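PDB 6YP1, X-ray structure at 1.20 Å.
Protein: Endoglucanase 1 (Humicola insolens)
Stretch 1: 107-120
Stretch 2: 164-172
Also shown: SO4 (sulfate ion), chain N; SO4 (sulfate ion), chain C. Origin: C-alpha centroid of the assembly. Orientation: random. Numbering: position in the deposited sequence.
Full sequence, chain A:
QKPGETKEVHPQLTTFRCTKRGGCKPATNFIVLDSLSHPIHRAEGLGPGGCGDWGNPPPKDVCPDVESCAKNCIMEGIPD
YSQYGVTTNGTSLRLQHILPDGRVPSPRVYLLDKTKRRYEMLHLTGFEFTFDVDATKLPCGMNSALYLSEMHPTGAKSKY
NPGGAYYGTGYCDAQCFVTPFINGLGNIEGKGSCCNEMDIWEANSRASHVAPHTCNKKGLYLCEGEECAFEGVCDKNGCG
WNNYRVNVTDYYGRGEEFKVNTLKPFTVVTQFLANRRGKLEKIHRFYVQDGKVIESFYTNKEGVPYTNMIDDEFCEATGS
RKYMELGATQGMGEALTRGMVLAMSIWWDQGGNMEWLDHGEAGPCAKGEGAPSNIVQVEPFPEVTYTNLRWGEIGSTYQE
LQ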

# COMPACT_ATOMS: atom_id res chain seq x y z
N PRO A 107 -6.19 -5.66 7.99
CA PRO A 107 -5.31 -6.49 7.17
C PRO A 107 -4.48 -5.69 6.19
O PRO A 107 -4.92 -4.71 5.62
CB PRO A 107 -6.31 -7.39 6.42
CG PRO A 107 -7.61 -6.60 6.40
CD PRO A 107 -7.61 -5.98 7.79
N ARG A 108 -3.26 -6.24 5.94
CA ARG A 108 -2.38 -5.83 4.86
C ARG A 108 -2.04 -7.10 4.08
O ARG A 108 -1.58 -8.07 4.64
CB ARG A 108 -1.10 -5.17 5.35
CG ARG A 108 -0.17 -4.76 4.22
CD ARG A 108 1.03 -3.99 4.66
NE ARG A 108 2.00 -4.77 5.43
CZ ARG A 108 2.35 -4.60 6.69
NH1 ARG A 108 1.75 -3.73 7.48
NH2 ARG A 108 3.28 -5.39 7.17
N VAL A 109 -2.28 -7.04 2.75
CA VAL A 109 -2.06 -8.18 1.87
C VAL A 109 -1.21 -7.75 0.68
O VAL A 109 -1.15 -6.58 0.31
CB VAL A 109 -3.38 -8.78 1.38
CG1 VAL A 109 -4.24 -9.25 2.54
CG2 VAL A 109 -4.19 -7.82 0.47
N TYR A 110 -0.63 -8.76 0.02
CA TYR A 110 0.14 -8.60 -1.21
C TYR A 110 -0.44 -9.47 -2.31
O TYR A 110 -1.04 -10.51 -2.05
CB TYR A 110 1.63 -8.95 -1.03
CG TYR A 110 2.20 -8.40 0.26
CD1 TYR A 110 2.12 -7.06 0.55
CD2 TYR A 110 2.73 -9.24 1.22
CE1 TYR A 110 2.48 -6.58 1.79
CE2 TYR A 110 3.13 -8.79 2.46
CZ TYR A 110 2.96 -7.45 2.77
OH TYR A 110 3.23 -6.93 4.02
N LEU A 111 -0.17 -9.06 -3.57
CA LEU A 111 -0.61 -9.83 -4.73
C LEU A 111 0.47 -10.83 -5.17
O LEU A 111 1.57 -10.45 -5.57
CB LEU A 111 -0.96 -8.89 -5.87
CG LEU A 111 -1.79 -9.52 -7.00
CD1 LEU A 111 -3.21 -9.79 -6.55
CD2 LEU A 111 -1.77 -8.66 -8.24
N LEU A 112 0.13 -12.11 -5.07
CA LEU A 112 0.97 -13.21 -5.57
C LEU A 112 0.65 -13.54 -7.03
O LEU A 112 -0.48 -13.37 -7.46
CB LEU A 112 0.71 -14.48 -4.75
CG LEU A 112 1.25 -14.49 -3.34
CD1 LEU A 112 0.73 -15.66 -2.55
CD2 LEU A 112 2.78 -14.53 -3.33
N ASP A 113 1.68 -13.99 -7.73
CA ASP A 113 1.48 -14.55 -9.08
C ASP A 113 0.75 -15.87 -8.97
O ASP A 113 0.44 -16.39 -7.91
CB ASP A 113 2.80 -14.55 -9.84
CG ASP A 113 3.74 -15.69 -9.61
OD1 ASP A 113 3.35 -16.68 -8.95
OD2 ASP A 113 4.88 -15.59 -10.08
N LYS A 114 0.45 -16.43 -10.15
CA LYS A 114 -0.42 -17.59 -10.25
C LYS A 114 0.22 -18.84 -9.63
O LYS A 114 -0.50 -19.82 -9.40
CB LYS A 114 -0.82 -17.85 -11.70
CG LYS A 114 0.30 -18.23 -12.61
CD LYS A 114 -0.21 -18.31 -14.16
N THR A 115 1.52 -18.83 -9.36
CA THR A 115 2.20 -19.96 -8.74
C THR A 115 2.08 -19.94 -7.22
O THR A 115 2.45 -20.95 -6.56
CB THR A 115 3.70 -20.00 -9.08
OG1 THR A 115 4.39 -18.98 -8.32
CG2 THR A 115 3.96 -19.92 -10.58
N LYS A 116 1.69 -18.83 -6.63
CA LYS A 116 1.62 -18.60 -5.18
C LYS A 116 3.00 -18.47 -4.52
O LYS A 116 3.07 -18.27 -3.30
CB LYS A 116 0.79 -19.62 -4.41
CG LYS A 116 -0.60 -19.82 -4.90
CD LYS A 116 -1.26 -20.96 -4.18
CE LYS A 116 -2.68 -21.17 -4.55
NZ LYS A 116 -3.28 -22.25 -3.75
N ARG A 117 4.10 -18.52 -5.28
CA ARG A 117 5.45 -18.60 -4.71
C ARG A 117 6.29 -17.43 -5.08
O ARG A 117 7.46 -17.36 -4.66
CB ARG A 117 6.07 -19.94 -5.07
CG ARG A 117 5.32 -21.08 -4.35
CD ARG A 117 5.48 -22.43 -4.92
NE ARG A 117 4.91 -23.52 -4.10
CZ ARG A 117 3.61 -23.82 -3.96
NH1 ARG A 117 2.68 -23.15 -4.61
NH2 ARG A 117 3.25 -24.84 -3.20
N ARG A 118 5.74 -16.45 -5.77
CA ARG A 118 6.48 -15.23 -6.14
C ARG A 118 5.44 -14.12 -6.22
O ARG A 118 4.31 -14.37 -6.69
CB ARG A 118 7.17 -15.43 -7.48
CG ARG A 118 8.18 -14.43 -7.91
CD ARG A 118 8.98 -14.99 -9.06
NE ARG A 118 10.28 -14.26 -9.29
CZ ARG A 118 10.29 -13.18 -9.98
NH1 ARG A 118 9.15 -12.76 -10.46
NH2 ARG A 118 11.36 -12.48 -10.30
N TYR A 119 5.77 -12.94 -5.74
CA TYR A 119 4.86 -11.82 -5.91
C TYR A 119 4.72 -11.50 -7.37
O TYR A 119 5.65 -11.67 -8.17
CB TYR A 119 5.41 -10.59 -5.14
CG TYR A 119 5.47 -10.79 -3.66
CD1 TYR A 119 4.35 -11.11 -2.90
CD2 TYR A 119 6.68 -10.70 -2.94
CE1 TYR A 119 4.39 -11.33 -1.55
CE2 TYR A 119 6.73 -10.90 -1.57
CZ TYR A 119 5.60 -11.23 -0.87
OH TYR A 119 5.60 -11.45 0.48
N GLU A 120 3.54 -11.00 -7.74
CA GLU A 120 3.31 -10.42 -9.08
C GLU A 120 4.09 -9.13 -9.20
O GLU A 120 3.77 -8.17 -8.51
CB GLU A 120 1.83 -10.18 -9.30
CG GLU A 120 1.51 -9.76 -10.73
CD GLU A 120 1.66 -10.88 -11.73
OE1 GLU A 120 1.08 -11.92 -11.55
OE2 GLU A 120 2.39 -10.67 -12.70
N GLY A 164 9.02 -17.65 2.39
CA GLY A 164 9.03 -16.69 1.30
C GLY A 164 7.69 -16.02 1.06
O GLY A 164 6.86 -15.86 1.95
N ALA A 165 7.49 -15.65 -0.20
CA ALA A 165 6.30 -14.89 -0.64
C ALA A 165 5.01 -15.70 -0.37
O ALA A 165 3.98 -15.06 -0.13
CB ALA A 165 6.42 -14.52 -2.11
N TYR A 166 5.09 -17.03 -0.39
CA TYR A 166 3.89 -17.84 -0.10
C TYR A 166 3.33 -17.50 1.28
O TYR A 166 2.13 -17.69 1.51
CB TYR A 166 4.31 -19.31 -0.21
CG TYR A 166 3.21 -20.34 -0.11
CD1 TYR A 166 2.77 -20.83 1.11
CD2 TYR A 166 2.67 -20.91 -1.23
CE1 TYR A 166 1.85 -21.84 1.23
CE2 TYR A 166 1.71 -21.92 -1.13
CZ TYR A 166 1.32 -22.40 0.12
OH TYR A 166 0.38 -23.41 0.25
N TYR A 167 4.17 -17.06 2.21
CA TYR A 167 3.75 -16.63 3.54
C TYR A 167 3.83 -15.11 3.73
O TYR A 167 3.70 -14.64 4.86
CB TYR A 167 4.57 -17.34 4.63
CG TYR A 167 4.24 -18.81 4.77
CD1 TYR A 167 4.87 -19.78 4.01
CD2 TYR A 167 3.30 -19.25 5.67
CE1 TYR A 167 4.57 -21.11 4.14
CE2 TYR A 167 2.98 -20.60 5.80
CZ TYR A 167 3.61 -21.53 5.02
OH TYR A 167 3.30 -22.86 5.10
N GLY A 168 4.05 -14.34 2.66
CA GLY A 168 4.00 -12.91 2.82
C GLY A 168 5.22 -12.29 3.44
O GLY A 168 5.09 -11.22 4.07
N THR A 169 6.41 -12.88 3.32
CA THR A 169 7.63 -12.33 3.89
C THR A 169 8.17 -11.17 3.06
O THR A 169 7.88 -11.04 1.87
CB THR A 169 8.71 -13.40 4.11
OG1 THR A 169 9.19 -13.88 2.85
CG2 THR A 169 8.24 -14.57 4.94
N GLY A 170 9.05 -10.38 3.70
CA GLY A 170 9.81 -9.38 2.97
C GLY A 170 9.25 -7.97 2.91
O GLY A 170 9.76 -7.15 2.15
N TYR A 171 8.23 -7.64 3.70
CA TYR A 171 7.65 -6.29 3.66
C TYR A 171 8.69 -5.23 3.98
O TYR A 171 9.52 -5.38 4.90
CB TYR A 171 6.47 -6.18 4.62
CG TYR A 171 5.79 -4.83 4.52
CD1 TYR A 171 5.08 -4.50 3.39
CD2 TYR A 171 5.94 -3.89 5.51
CE1 TYR A 171 4.49 -3.25 3.28
CE2 TYR A 171 5.34 -2.64 5.42
CZ TYR A 171 4.63 -2.31 4.28
OH TYR A 171 4.04 -1.08 4.13
N CYS A 172 8.57 -4.10 3.30
CA CYS A 172 9.31 -2.88 3.60
C CYS A 172 8.49 -1.69 3.08
O CYS A 172 7.57 -1.90 2.26
CB CYS A 172 10.70 -2.90 2.90
SG CYS A 172 10.63 -3.16 1.12
S SO4 N . -0.74 -24.95 -3.06
O1 SO4 N . -0.81 -26.33 -2.71
O2 SO4 N . -1.82 -24.76 -4.05
O3 SO4 N . -0.94 -24.12 -1.88
O4 SO4 N . 0.49 -24.70 -3.67
S SO4 C . 11.06 -9.52 -12.29
O1 SO4 C . 9.81 -10.22 -12.32
O2 SO4 C . 11.90 -10.08 -11.22
O3 SO4 C . 11.66 -9.68 -13.58
O4 SO4 C . 10.83 -8.10 -11.90
O HOH W 1 7.40 -18.46 -1.65

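Arg-108 opens the contact from the strand 108-112. Its guanidinium lies flat on the ring of Tyr-171, with centres 3.8 Å apart and planes at 23°. Arg-108 CZ sits almost on the ring normal, so the positive charge faces the pi cloud. The same side chain is held in place by Tyr-110: Arg-108 NE donates to Tyr-110 OH at 2.9 Å, nearly in line.

Tyr-110 also points toward stretch 2. Its ring meets that of Tyr-171 rim to rim, and neither covers the face of the other. Tyr-110 CZ is 3.7 Å from Tyr-171 CD1. At the edge of the Tyr-110 ring, CE2 lies 3.5 Å from Gly-168 O.

Leu-112 packs its CD2 against Ala-165 CB at 3.8 Å. The chain then reverses in a type I turn from Asp-113 to Lys-116. Thr-115 N and OG1 both donate to Asp-113 OD1, which braces the turn.

Lys-116 O approaches Tyr-166 CA at 3.3 Å in a CA-H...O contact. This carbonyl is buried and has no hydrogen-bond partner in the model. Lys-116 NZ, Arg-117 NH1 and NH2, and Tyr-166 OH all donate to one sulfate, probably from the crystallisation liquor. The anion thus links the two stretches.

Arg-117 starts away from stretch 2, but its end returns. One guanidinium face meets Tyr-166 CE2, 3.8 Å from Arg-117 NH1. Water 1 adds a backbone bridge: it donates to Arg-117 O and accepts from Tyr-166 N.

Arg-118 points away and binds a second sulfate.

Tyr-119 closes the contact. Ala-165 CB lies over its ring face, 3.6 Å from the centroid, in a CH-pi contact. Tyr-119 OH donates to Thr-169 O at 2.7 Å, the only direct hydrogen bond between the stretches.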